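PDB 2PPG: putative isomerase from Sinorhizobium meliloti, which is of unknown function but belongs to the enolase superfamily, in which an N-terminal capping domain sits on a TIM-barrel-like domain. Local coordinates for residues Asp96-Ala101 / Asp134-Leu139; Val57-Glu62 / Ala126-Ala131; Tyr159-Pro164 / Cys342-His347; Thr50-Val55 / Ala319-Gly324; Thr299-Ile304 / Gln332-Leu337. One frame throughout, in Å; residues are numbered along the deposited sequence.

Interaction 1: residues Asp96-Ala101 / Asp134-Leu139; sequences DPFDAA and DLAGKL
The ring of Phe-98 meets Ala-136 and Leu-139 at a slant, so that neither partner lies squarely over a face or in the ring plane. Its CE1 comes 3.4 Å from Ala-136 O, and CD1 of Phe-98 rests 3.7 Å from Ala-136 CB. Next to CE1 on the rim, CZ of Phe-98 approaches Leu-139 CB at 3.7 Å; the tip of the ring bridges Ala-136 and Leu-139, three residues apart on the helix. The first side-chain bond of Phe-98 is not aimed at that helix. It is the torsion with CG anti to the carbonyl carbon (chi1 -69°) that carries the ring across. The second flat group, the carboxylate of Asp-96, is approached from above its plane: Phe-98 N donates to Asp-96 OD1 over 3.0 Å with a nearly straight N-H...O angle of 164°. This is an Asx turn, and it spans Pro-97 at the start of the 3-10 segment 97-98 that leads toward helix 100-109 in the capping domain of the enolase superfamily. Pro-97, within this turn, faces the late part of helix 119-140. There CB of Pro-97 lies 3.6 Å from Leu-135 CB, while CG of Pro-97 reaches Leu-139 CD2 at 4.0 Å, the Pro-97 and Leu-139 side chains crossing at about a right angle. No hydrogen bond crosses between the segments. Leu-135 also packs on Ile-59 and Thr-61 of strand 52-61. A second subunit borders the turn: its Lys-146 forms salt bridges with Asp-96 OD2 and Asp-99 OD1, and its Leu-142 packs on Phe-98.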
# COMPACT_ATOMS: atom_id res chain seq x y z
N ASP A 96 9.96 40.33 -21.61
CA ASP A 96 11.41 40.35 -21.43
C ASP A 96 11.94 38.91 -21.54
O ASP A 96 11.43 38.00 -20.89
CB ASP A 96 11.69 40.98 -20.05
CG ASP A 96 13.14 40.88 -19.59
OD1 ASP A 96 14.06 40.59 -20.38
OD2 ASP A 96 13.38 41.10 -18.39
N PRO A 97 12.96 38.67 -22.38
CA PRO A 97 13.52 37.33 -22.50
C PRO A 97 14.02 36.77 -21.17
O PRO A 97 14.03 35.54 -20.99
CB PRO A 97 14.70 37.51 -23.45
CG PRO A 97 14.34 38.69 -24.25
CD PRO A 97 13.65 39.61 -23.28
N PHE A 98 14.40 37.64 -20.24
CA PHE A 98 14.85 37.17 -18.93
C PHE A 98 13.72 36.54 -18.12
O PHE A 98 13.98 35.90 -17.12
CB PHE A 98 15.58 38.27 -18.16
CG PHE A 98 16.91 38.61 -18.76
CD1 PHE A 98 17.94 37.68 -18.74
CD2 PHE A 98 17.11 39.83 -19.39
CE1 PHE A 98 19.16 37.97 -19.33
CE2 PHE A 98 18.33 40.13 -19.98
CZ PHE A 98 19.36 39.19 -19.94
N ASP A 99 12.49 36.71 -18.59
CA ASP A 99 11.31 36.08 -17.99
C ASP A 99 10.89 34.79 -18.72
O ASP A 99 9.73 34.39 -18.64
CB ASP A 99 10.11 37.03 -18.01
CG ASP A 99 10.33 38.28 -17.19
OD1 ASP A 99 11.25 38.30 -16.34
OD2 ASP A 99 9.58 39.26 -17.39
N ALA A 100 11.83 34.16 -19.43
CA ALA A 100 11.56 32.98 -20.27
C ALA A 100 10.64 31.93 -19.65
O ALA A 100 9.63 31.55 -20.26
CB ALA A 100 12.87 32.31 -20.71
N ALA A 101 11.00 31.49 -18.44
CA ALA A 101 10.27 30.41 -17.77
C ALA A 101 8.89 30.85 -17.28
O ALA A 101 7.93 30.06 -17.30
CB ALA A 101 11.10 29.84 -16.62
N ASP A 134 17.78 31.78 -25.65
CA ASP A 134 18.85 32.22 -26.53
C ASP A 134 19.08 33.72 -26.40
O ASP A 134 20.21 34.17 -26.24
CB ASP A 134 18.51 31.86 -27.98
CG ASP A 134 19.70 31.95 -28.90
OD1 ASP A 134 20.80 31.46 -28.51
OD2 ASP A 134 19.53 32.52 -30.02
N LEU A 135 17.99 34.49 -26.46
CA LEU A 135 18.06 35.93 -26.26
C LEU A 135 18.69 36.30 -24.92
O LEU A 135 19.56 37.16 -24.85
CB LEU A 135 16.66 36.53 -26.32
CG LEU A 135 16.18 37.25 -27.57
CD1 LEU A 135 17.34 37.59 -28.47
CD2 LEU A 135 15.13 36.46 -28.30
N ALA A 136 18.22 35.65 -23.86
CA ALA A 136 18.71 35.96 -22.52
C ALA A 136 20.24 35.79 -22.42
O ALA A 136 20.93 36.68 -21.95
CB ALA A 136 17.98 35.13 -21.46
N GLY A 137 20.75 34.65 -22.89
CA GLY A 137 22.20 34.45 -23.00
C GLY A 137 22.93 35.51 -23.81
O GLY A 137 23.98 36.04 -23.40
N LYS A 138 22.38 35.85 -24.98
CA LYS A 138 22.98 36.88 -25.83
C LYS A 138 22.98 38.26 -25.18
O LYS A 138 24.00 38.95 -25.19
CB LYS A 138 22.30 36.93 -27.19
CG LYS A 138 22.66 35.74 -28.05
CD LYS A 138 22.01 35.78 -29.43
CE LYS A 138 22.52 34.61 -30.26
NZ LYS A 138 21.54 34.19 -31.31
N LEU A 139 21.84 38.64 -24.60
CA LEU A 139 21.69 39.91 -23.89
C LEU A 139 22.61 40.06 -22.70
O LEU A 139 22.98 41.18 -22.35
CB LEU A 139 20.26 40.05 -23.40
CG LEU A 139 19.34 41.04 -24.10
CD1 LEU A 139 19.82 41.34 -25.50
CD2 LEU A 139 17.93 40.51 -24.09

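Interaction 2: residues Val57-Glu62 / Ala126-Ala131; sequences VRIETE and AAIDIA
Strand 57-61 and helix 126-131 run in broadly similar directions, 43° apart with their axes 8.2 Å apart at closest, and the CA atoms of both Val-57/Ala-127 and Ile-59/Ala-131 are 6.2 Å apart. The alternation of the strand turns Val-57 and Ile-59 to the helix and Arg-58 away from it. Ile-59 makes the tighter fit. With its CG1 anti to the carbonyl carbon (chi1 -58°), the longer branch runs out alongside Ala-131, and both CG1 and CD1 of Ile-59 lie 3.6 Å from Ala-131 CB. The tip, Ile-59 CD1, continues to Ile-128 CG2 at 4.2 Å. Val-57 is looser: its CG2 approaches Ala-127 CB at 4.3 Å, whereas CG1 of Val-57 lies between Ala-127 O and Ala-131 CB. Ala-127 and Ala-131 are one helical turn apart, and their small side chains are consistent with the close approach to the helix backbone, where Ile-59 CD1 is 4.0 Å from Ile-128 O. This is sheet-on-helix packing inside the capping domain, where helix 77-92 joins the same layer through Ile-84 against Val-57 and Leu-88 against Ile-128. On the other face of the strand, Arg-58 NH2 forms a salt bridge with Glu-60 OE1 at 3.2 Å, with the oxygen near the guanidinium plane. Asp-129 points away from the strand and accepts from Thr-299 N through OD2. No hydrogen bond links strand and helix: methyl and methylene groups carry the buried interface, while the charged side chains are directed elsewhere, so the contact depends on shape rather than on directional bonds.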
# COMPACT_ATOMS: atom_id res chain seq x y z
N VAL A 57 12.02 28.93 -35.13
CA VAL A 57 11.43 30.18 -34.73
C VAL A 57 12.58 31.16 -34.55
O VAL A 57 13.63 30.81 -34.02
CB VAL A 57 10.58 30.00 -33.44
CG1 VAL A 57 10.53 31.26 -32.62
CG2 VAL A 57 9.17 29.60 -33.81
N ARG A 58 12.36 32.38 -35.04
CA ARG A 58 13.33 33.45 -34.95
C ARG A 58 12.66 34.59 -34.21
O ARG A 58 11.61 35.06 -34.64
CB ARG A 58 13.73 33.90 -36.35
CG ARG A 58 14.74 35.03 -36.42
CD ARG A 58 14.75 35.61 -37.83
NE ARG A 58 15.86 36.53 -38.04
CZ ARG A 58 15.82 37.83 -37.80
NH1 ARG A 58 16.90 38.57 -38.01
NH2 ARG A 58 14.71 38.41 -37.35
N ILE A 59 13.25 35.01 -33.10
CA ILE A 59 12.66 36.04 -32.25
C ILE A 59 13.61 37.22 -32.13
O ILE A 59 14.79 37.05 -31.84
CB ILE A 59 12.32 35.49 -30.82
CG1 ILE A 59 11.37 34.30 -30.93
CG2 ILE A 59 11.74 36.60 -29.93
CD1 ILE A 59 10.73 33.87 -29.62
N GLU A 60 13.09 38.43 -32.35
CA GLU A 60 13.90 39.62 -32.30
C GLU A 60 13.41 40.63 -31.25
O GLU A 60 12.21 40.93 -31.17
CB GLU A 60 13.98 40.29 -33.68
CG GLU A 60 14.87 41.53 -33.74
CD GLU A 60 14.99 42.12 -35.15
OE1 GLU A 60 14.67 41.40 -36.13
OE2 GLU A 60 15.42 43.30 -35.28
N THR A 61 14.35 41.15 -30.46
CA THR A 61 14.06 42.18 -29.46
C THR A 61 14.03 43.57 -30.09
O THR A 61 14.45 43.76 -31.22
CB THR A 61 15.11 42.19 -28.36
OG1 THR A 61 16.38 42.56 -28.91
CG2 THR A 61 15.23 40.82 -27.74
N GLU A 62 13.53 44.54 -29.33
CA GLU A 62 13.42 45.92 -29.77
C GLU A 62 14.76 46.54 -30.19
O GLU A 62 14.81 47.37 -31.08
CB GLU A 62 12.77 46.76 -28.67
CG GLU A 62 11.94 47.92 -29.18
CD GLU A 62 10.66 47.45 -29.84
OE1 GLU A 62 10.03 46.50 -29.34
OE2 GLU A 62 10.27 48.04 -30.88
N ALA A 126 7.98 24.95 -26.73
CA ALA A 126 9.38 24.53 -26.71
C ALA A 126 10.25 25.39 -27.63
O ALA A 126 11.40 25.70 -27.31
CB ALA A 126 9.47 23.06 -27.10
N ALA A 127 9.70 25.78 -28.78
CA ALA A 127 10.47 26.51 -29.77
C ALA A 127 10.61 27.97 -29.40
O ALA A 127 11.67 28.56 -29.62
CB ALA A 127 9.85 26.38 -31.12
N ILE A 128 9.52 28.55 -28.88
CA ILE A 128 9.55 29.92 -28.35
C ILE A 128 10.47 29.99 -27.12
O ILE A 128 11.28 30.91 -26.97
CB ILE A 128 8.15 30.36 -27.94
CG1 ILE A 128 7.28 30.53 -29.18
CG2 ILE A 128 8.20 31.67 -27.17
CD1 ILE A 128 6.05 31.37 -28.92
N ASP A 129 10.35 28.99 -26.25
CA ASP A 129 11.15 28.94 -25.04
C ASP A 129 12.63 29.02 -25.39
O ASP A 129 13.38 29.82 -24.82
CB ASP A 129 10.85 27.67 -24.25
CG ASP A 129 11.39 27.73 -22.83
OD1 ASP A 129 10.87 28.56 -22.04
OD2 ASP A 129 12.32 26.93 -22.52
N ILE A 130 13.04 28.19 -26.35
CA ILE A 130 14.45 28.08 -26.67
C ILE A 130 14.97 29.43 -27.19
O ILE A 130 16.00 29.92 -26.73
CB ILE A 130 14.74 26.90 -27.63
CG1 ILE A 130 14.43 25.58 -26.92
CG2 ILE A 130 16.18 26.94 -28.15
CD1 ILE A 130 14.54 24.34 -27.81
N ALA A 131 14.21 30.04 -28.10
CA ALA A 131 14.58 31.35 -28.64
C ALA A 131 14.65 32.43 -27.56
O ALA A 131 15.54 33.30 -27.57
CB ALA A 131 13.64 31.76 -29.75

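Interaction 3: residues Tyr159-Pro164 / Cys342-His347; sequences YISGLP and CHEFQH
Tyr-159 and His-347 both hold their rings between the backbone N and the carbonyl carbon, the crowded position (chi1 70° and 54°), which lays the Tyr-159 ring over Glu-344 and turns the His-347 ring to the chain just after strand 155-161. The Tyr-159 ring takes Glu-344 CA over one face, 3.7 Å from its centroid and 23° off the normal, a CH-pi contact. At the edge of that ring, Cys-342 SG lies 3.7 Å from Tyr-159 CD2. Parallel pairing supports the arrangement: Tyr-159 N bonds to His-343 O (3.1 Å), Phe-345 N to Tyr-159 O (2.8 Å) and Ser-161 N to Phe-345 O (3.2 Å). Strand 155-161 opens the barrel-like sheet and strand 343-345 comes late in it, so their pairing helps close the TIM-barrel fold. Ser-161 OG donates to the anti lone pair of Glu-344 OE2 at 2.5 Å. The same oxygen forms a salt bridge with Lys-187 NZ, which also hydrogen-bonds Tyr-159 OH, while Glu-344 OE1 accepts from Ala-319 N. Beyond the strands, His-347 NE2 donates to Gly-162 O over 2.7 Å, with that oxygen in the imidazole plane. On the face of the sheet that carries Ile-160 and Phe-345, those side chains lie side by side.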
# COMPACT_ATOMS: atom_id res chain seq x y z
N TYR A 159 26.68 8.82 -27.33
CA TYR A 159 26.62 7.44 -27.80
C TYR A 159 26.04 7.40 -29.19
O TYR A 159 25.15 8.18 -29.53
CB TYR A 159 25.85 6.53 -26.85
CG TYR A 159 24.35 6.76 -26.77
CD1 TYR A 159 23.49 6.17 -27.69
CD2 TYR A 159 23.79 7.50 -25.74
CE1 TYR A 159 22.14 6.33 -27.63
CE2 TYR A 159 22.43 7.67 -25.66
CZ TYR A 159 21.61 7.08 -26.61
OH TYR A 159 20.24 7.23 -26.55
N ILE A 160 26.57 6.48 -29.99
CA ILE A 160 26.13 6.24 -31.35
C ILE A 160 24.75 5.60 -31.35
O ILE A 160 24.54 4.54 -30.75
CB ILE A 160 27.10 5.30 -32.08
CG1 ILE A 160 28.47 5.96 -32.21
CG2 ILE A 160 26.56 4.93 -33.46
CD1 ILE A 160 28.47 7.08 -33.22
N SER A 161 23.82 6.26 -32.03
CA SER A 161 22.44 5.81 -32.10
C SER A 161 22.12 5.49 -33.53
O SER A 161 22.48 6.25 -34.43
CB SER A 161 21.51 6.91 -31.62
OG SER A 161 20.19 6.43 -31.51
N GLY A 162 21.45 4.36 -33.74
CA GLY A 162 21.03 3.96 -35.08
C GLY A 162 22.14 3.47 -36.00
O GLY A 162 23.18 4.13 -36.18
N LEU A 163 21.92 2.31 -36.59
CA LEU A 163 22.89 1.72 -37.50
C LEU A 163 22.16 1.34 -38.77
O LEU A 163 21.69 0.22 -38.88
CB LEU A 163 23.51 0.48 -36.88
CG LEU A 163 24.14 0.68 -35.50
CD1 LEU A 163 24.44 -0.66 -34.88
CD2 LEU A 163 25.39 1.55 -35.62
N PRO A 164 22.06 2.28 -39.72
CA PRO A 164 21.31 2.01 -40.96
C PRO A 164 22.11 1.17 -41.97
O PRO A 164 22.84 1.73 -42.79
CB PRO A 164 21.03 3.42 -41.52
CG PRO A 164 21.66 4.42 -40.54
CD PRO A 164 22.62 3.65 -39.70
N CYS A 342 25.45 11.15 -20.15
CA CYS A 342 25.59 10.76 -21.53
C CYS A 342 24.52 11.48 -22.36
O CYS A 342 23.58 12.01 -21.81
CB CYS A 342 25.33 9.27 -21.61
SG CYS A 342 26.08 8.51 -22.98
N HIS A 343 24.66 11.47 -23.68
CA HIS A 343 23.73 12.15 -24.57
C HIS A 343 23.72 11.41 -25.90
O HIS A 343 24.77 11.14 -26.46
CB HIS A 343 24.17 13.60 -24.76
CG HIS A 343 23.13 14.49 -25.37
ND1 HIS A 343 22.72 14.37 -26.69
CD2 HIS A 343 22.45 15.54 -24.86
CE1 HIS A 343 21.82 15.30 -26.94
NE2 HIS A 343 21.64 16.03 -25.85
N GLU A 344 22.52 11.08 -26.38
CA GLU A 344 22.37 10.43 -27.69
C GLU A 344 23.03 11.25 -28.81
O GLU A 344 22.99 12.48 -28.81
CB GLU A 344 20.89 10.22 -28.01
CG GLU A 344 20.64 9.36 -29.23
CD GLU A 344 19.16 9.10 -29.51
OE1 GLU A 344 18.30 9.86 -29.03
OE2 GLU A 344 18.86 8.13 -30.24
N PHE A 345 23.64 10.54 -29.76
CA PHE A 345 24.25 11.18 -30.93
C PHE A 345 23.88 10.46 -32.22
O PHE A 345 24.34 9.34 -32.50
CB PHE A 345 25.77 11.26 -30.75
CG PHE A 345 26.53 11.61 -32.00
CD1 PHE A 345 26.30 12.81 -32.67
CD2 PHE A 345 27.53 10.77 -32.48
CE1 PHE A 345 27.04 13.14 -33.80
CE2 PHE A 345 28.26 11.11 -33.61
CZ PHE A 345 28.02 12.29 -34.27
N GLN A 346 23.01 11.13 -32.99
CA GLN A 346 22.61 10.69 -34.31
C GLN A 346 23.66 11.14 -35.32
O GLN A 346 23.52 12.20 -35.93
CB GLN A 346 21.26 11.32 -34.68
CG GLN A 346 20.13 11.05 -33.69
CD GLN A 346 19.29 9.84 -34.06
OE1 GLN A 346 19.42 9.31 -35.16
NE2 GLN A 346 18.44 9.39 -33.15
N HIS A 347 24.69 10.34 -35.49
CA HIS A 347 25.74 10.60 -36.48
C HIS A 347 25.20 10.87 -37.88
O HIS A 347 25.60 11.83 -38.54
CB HIS A 347 26.70 9.40 -36.51
CG HIS A 347 26.01 8.10 -36.73
ND1 HIS A 347 25.99 7.48 -37.96
CD2 HIS A 347 25.27 7.33 -35.90
CE1 HIS A 347 25.28 6.37 -37.87
NE2 HIS A 347 24.84 6.25 -36.64

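Interaction 4: residues Thr50-Val55 / Ala319-Gly324; sequences TFDRSV and ATIGAG
At the seam between the capping domain and the barrel, the start of strand 52-61 brings Asp-52 and Ser-54 against Ile-321, Gly-322 and Ala-323 in the loop that follows strand 314-315. The touching parts of the two backbones run 64° apart, with Ser-54 CA and Gly-322 CA 5.8 Å from each other. Ile-321 does most of the touching. Its CG2 lies 3.8 Å from Asp-52 OD1, and CG1 and CD1 of Ile-321 are at the same distance from that oxygen; the Ile-321 and Asp-52 side chains cross at about a right angle. CG2 of Ile-321 also stands 4.2 Å from Arg-53 O. The charge of Asp-52 is met elsewhere, by a salt bridge from OD1 to Arg-19 NE. Further along, CB of Ser-54 is 4.4 Å from Gly-322 CA, a looser approach. Ser-54 OG, set between the backbone N and the carbonyl carbon (chi1 71°), faces Ala-323 N at 4.2 Å, too far for a direct bond; instead Glu-70 OE2 is hydrogen-bonded to both and joins strand and loop through a third residue. Arg-53 turns the other way, bonding Gly-73 O and Leu-74 O, with Phe-51 CE1 over the centre of its guanidinium. No hydrogen bond runs directly between the two segments. The loop ends at Gly-324, the N-cap position of helix 325-336. The start of a capping-domain strand meeting a beta-to-alpha loop of the barrel is consistent with the arrangement of the enolase superfamily, whose active sites lie between these two domains.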
# COMPACT_ATOMS: atom_id res chain seq x y z
N THR A 50 9.70 10.91 -45.68
CA THR A 50 10.91 10.42 -46.36
C THR A 50 12.00 11.48 -46.34
O THR A 50 13.18 11.18 -46.45
CB THR A 50 10.62 9.99 -47.82
OG1 THR A 50 9.68 10.90 -48.41
CG2 THR A 50 10.03 8.59 -47.85
N PHE A 51 11.59 12.73 -46.17
CA PHE A 51 12.48 13.87 -46.10
C PHE A 51 12.67 14.32 -44.65
O PHE A 51 11.87 13.97 -43.78
CB PHE A 51 11.85 15.00 -46.89
CG PHE A 51 10.42 15.26 -46.51
CD1 PHE A 51 10.11 16.20 -45.54
CD2 PHE A 51 9.39 14.52 -47.09
CE1 PHE A 51 8.80 16.43 -45.17
CE2 PHE A 51 8.07 14.75 -46.73
CZ PHE A 51 7.78 15.71 -45.77
N ASP A 52 13.70 15.10 -44.37
CA ASP A 52 13.83 15.71 -43.04
C ASP A 52 13.24 17.11 -43.05
O ASP A 52 13.38 17.84 -44.03
CB ASP A 52 15.29 15.75 -42.57
CG ASP A 52 15.82 14.37 -42.18
OD1 ASP A 52 15.00 13.46 -41.93
OD2 ASP A 52 17.07 14.21 -42.12
N ARG A 53 12.57 17.47 -41.96
CA ARG A 53 11.90 18.76 -41.83
C ARG A 53 11.78 19.08 -40.36
O ARG A 53 11.70 18.17 -39.54
CB ARG A 53 10.52 18.71 -42.46
CG ARG A 53 9.82 20.07 -42.56
CD ARG A 53 8.50 19.97 -43.31
NE ARG A 53 7.59 18.97 -42.76
CZ ARG A 53 6.60 18.40 -43.45
NH1 ARG A 53 6.40 18.73 -44.72
NH2 ARG A 53 5.82 17.49 -42.87
N SER A 54 11.80 20.37 -40.02
CA SER A 54 11.58 20.85 -38.66
C SER A 54 11.10 22.30 -38.66
O SER A 54 11.22 23.00 -39.67
CB SER A 54 12.86 20.73 -37.84
OG SER A 54 13.81 21.70 -38.27
N VAL A 55 10.57 22.75 -37.53
CA VAL A 55 10.11 24.12 -37.41
C VAL A 55 11.11 24.95 -36.62
O VAL A 55 11.53 24.56 -35.55
CB VAL A 55 8.69 24.19 -36.77
CG1 VAL A 55 8.27 25.65 -36.53
CG2 VAL A 55 7.67 23.45 -37.63
N ALA A 319 18.26 12.57 -28.75
CA ALA A 319 18.64 13.39 -29.89
C ALA A 319 17.92 12.88 -31.14
O ALA A 319 17.74 11.67 -31.31
CB ALA A 319 20.15 13.39 -30.08
N THR A 320 17.51 13.79 -32.02
CA THR A 320 16.71 13.38 -33.16
C THR A 320 16.98 14.16 -34.46
O THR A 320 18.00 14.84 -34.58
CB THR A 320 15.21 13.42 -32.80
OG1 THR A 320 14.45 12.82 -33.85
CG2 THR A 320 14.75 14.88 -32.56
N ILE A 321 16.08 14.03 -35.43
CA ILE A 321 16.11 14.80 -36.67
C ILE A 321 15.88 16.26 -36.35
O ILE A 321 14.96 16.59 -35.62
CB ILE A 321 14.97 14.33 -37.61
CG1 ILE A 321 15.27 12.94 -38.17
CG2 ILE A 321 14.68 15.38 -38.71
CD1 ILE A 321 14.04 12.13 -38.49
N GLY A 322 16.73 17.12 -36.89
CA GLY A 322 16.56 18.56 -36.70
C GLY A 322 17.80 19.27 -37.19
O GLY A 322 18.82 18.64 -37.45
N ALA A 323 17.71 20.59 -37.30
CA ALA A 323 18.82 21.39 -37.81
C ALA A 323 20.01 21.36 -36.87
O ALA A 323 21.16 21.24 -37.31
CB ALA A 323 18.38 22.83 -38.05
N GLY A 324 19.75 21.46 -35.57
CA GLY A 324 20.83 21.54 -34.60
C GLY A 324 20.60 22.59 -33.54
O GLY A 324 21.30 22.61 -32.51

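Interaction 5: residues Thr299-Ile304 / Gln332-Leu337; sequences TQFMRI and QASAAL
Apolar contacts carry this pair of helices and the residue following the second, and Phe-301 makes the first set. Its CG is anti to the backbone N (chi1 -166°), which sends the ring toward the second helix: CD2 of Phe-301 lies 3.5 Å from Ala-333 CB, and CE2 of Phe-301 lies 4.0 Å from Leu-337 CD1, both met at a slant to the ring. The second set belongs to Met-302, present as selenomethionine. The chain, bent at chi2 and chi3, brings SE of Met-302 to 3.7 Å from Ala-333 CB. The terminal CE of Met-302 goes on to Leu-337 CD2 at 3.8 Å and Ala-336 CB at 4.1 Å, the Met-302 and Leu-337 side chains lying alongside one another, pointing oppositely. As for backbone geometry, the axes of 299-304 and 332-336 pass 10.4 Å apart and are roughly parallel (29°), consistent with successive outer helices of a TIM-like barrel. Among polar groups, Ser-334 OG bonds Ser-330 O one turn back in its own helix; Arg-303 NH1 forms a salt bridge with Asp-105 of helix 100-109. With no hydrogen bond across, cohesion rests on apolar contact of the Phe-301 ring and the bent Met-302 chain with Ala-333, Ala-336 and Leu-337.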
# COMPACT_ATOMS: atom_id res chain seq x y z
N THR A 299 12.94 25.30 -20.37
CA THR A 299 12.27 25.41 -19.08
C THR A 299 11.79 24.06 -18.58
O THR A 299 12.00 23.69 -17.43
CB THR A 299 11.06 26.38 -19.14
OG1 THR A 299 11.52 27.71 -19.43
CG2 THR A 299 10.31 26.39 -17.82
N GLN A 300 11.16 23.31 -19.47
CA GLN A 300 10.53 22.06 -19.08
C GLN A 300 11.64 21.02 -18.90
O GLN A 300 11.63 20.25 -17.95
CB GLN A 300 9.56 21.67 -20.17
CG GLN A 300 8.32 21.00 -19.69
CD GLN A 300 7.53 21.81 -18.69
OE1 GLN A 300 6.92 22.84 -19.02
NE2 GLN A 300 7.49 21.33 -17.46
N PHE A 301 12.60 21.06 -19.82
CA PHE A 301 13.77 20.18 -19.81
C PHE A 301 14.48 20.27 -18.46
O PHE A 301 14.85 19.24 -17.89
CB PHE A 301 14.70 20.61 -20.95
CG PHE A 301 15.78 19.61 -21.30
CD1 PHE A 301 15.60 18.70 -22.33
CD2 PHE A 301 17.02 19.63 -20.64
CE1 PHE A 301 16.63 17.79 -22.68
CE2 PHE A 301 18.04 18.72 -20.98
CZ PHE A 301 17.84 17.81 -21.99
N MSE A 302 14.67 21.48 -17.96
CA MSE A 302 15.36 21.67 -16.68
C MSE A 302 14.50 21.23 -15.50
O MSE A 302 15.02 20.71 -14.51
CB MSE A 302 15.81 23.13 -16.51
CG MSE A 302 16.89 23.56 -17.50
SE MSE A 302 18.60 22.59 -17.30
CE MSE A 302 19.12 23.28 -15.55
N ARG A 303 13.18 21.41 -15.61
CA ARG A 303 12.26 20.90 -14.58
C ARG A 303 12.35 19.37 -14.48
O ARG A 303 12.35 18.82 -13.38
CB ARG A 303 10.82 21.39 -14.79
CG ARG A 303 10.65 22.90 -14.48
CD ARG A 303 9.27 23.52 -14.89
NE ARG A 303 9.29 24.98 -14.70
CZ ARG A 303 8.28 25.83 -14.92
NH1 ARG A 303 7.11 25.39 -15.35
NH2 ARG A 303 8.44 27.13 -14.70
N ILE A 304 12.48 18.70 -15.61
CA ILE A 304 12.60 17.25 -15.65
C ILE A 304 13.95 16.79 -15.11
O ILE A 304 14.03 15.84 -14.34
CB ILE A 304 12.38 16.72 -17.07
CG1 ILE A 304 10.91 16.88 -17.44
CG2 ILE A 304 12.84 15.26 -17.18
CD1 ILE A 304 10.49 16.11 -18.65
N GLN A 332 23.46 22.70 -23.98
CA GLN A 332 23.53 23.74 -22.96
C GLN A 332 22.89 23.29 -21.65
O GLN A 332 23.46 23.50 -20.57
CB GLN A 332 22.86 25.03 -23.45
CG GLN A 332 23.66 25.82 -24.48
CD GLN A 332 24.94 26.44 -23.91
OE1 GLN A 332 25.07 26.65 -22.70
NE2 GLN A 332 25.89 26.75 -24.80
N ALA A 333 21.70 22.69 -21.75
CA ALA A 333 20.98 22.30 -20.55
C ALA A 333 21.67 21.10 -19.90
O ALA A 333 21.85 21.08 -18.68
CB ALA A 333 19.56 21.99 -20.86
N SER A 334 22.09 20.14 -20.73
CA SER A 334 22.88 19.02 -20.22
C SER A 334 24.11 19.54 -19.49
O SER A 334 24.53 18.96 -18.50
CB SER A 334 23.29 18.05 -21.33
OG SER A 334 22.17 17.45 -21.95
N ALA A 335 24.66 20.66 -19.95
CA ALA A 335 25.87 21.21 -19.32
C ALA A 335 25.62 21.71 -17.90
O ALA A 335 26.54 21.78 -17.09
CB ALA A 335 26.49 22.32 -20.19
N ALA A 336 24.37 22.05 -17.60
CA ALA A 336 23.99 22.66 -16.32
C ALA A 336 23.36 21.66 -15.34
O ALA A 336 23.02 22.03 -14.22
CB ALA A 336 23.05 23.81 -16.56
N LEU A 337 23.19 20.42 -15.77
CA LEU A 337 22.51 19.40 -14.99
C LEU A 337 23.49 18.45 -14.30
O LEU A 337 24.43 17.94 -14.91
CB LEU A 337 21.59 18.60 -15.89
CG LEU A 337 20.28 19.27 -16.30
CD1 LEU A 337 19.63 18.40 -17.34
CD2 LEU A 337 19.33 19.50 -15.13

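How the interactions relate
From the N terminus, interaction 4 opens first, at 50-55, and closes at 319-324, tying the capping domain to the barrel. Inside its loop, interaction 2 closes at 126-131 and interaction 1 at 134-139; these two cross, and both use helix 119-140. Interaction 3 opens next, at 159-164, and closes last, at 342-347, crossing interaction 4 and joining early and late barrel strands. Interaction 5, linking helices 293-310 and 325-336, is nested within interaction 3 and crosses interaction 4. Across the domain boundary, Ala-101 of interaction 1 packs on Thr-299 of interaction 5. Interactions 1 and 3 lie on opposite sides of the chain's centre, their centres 31 Å apart.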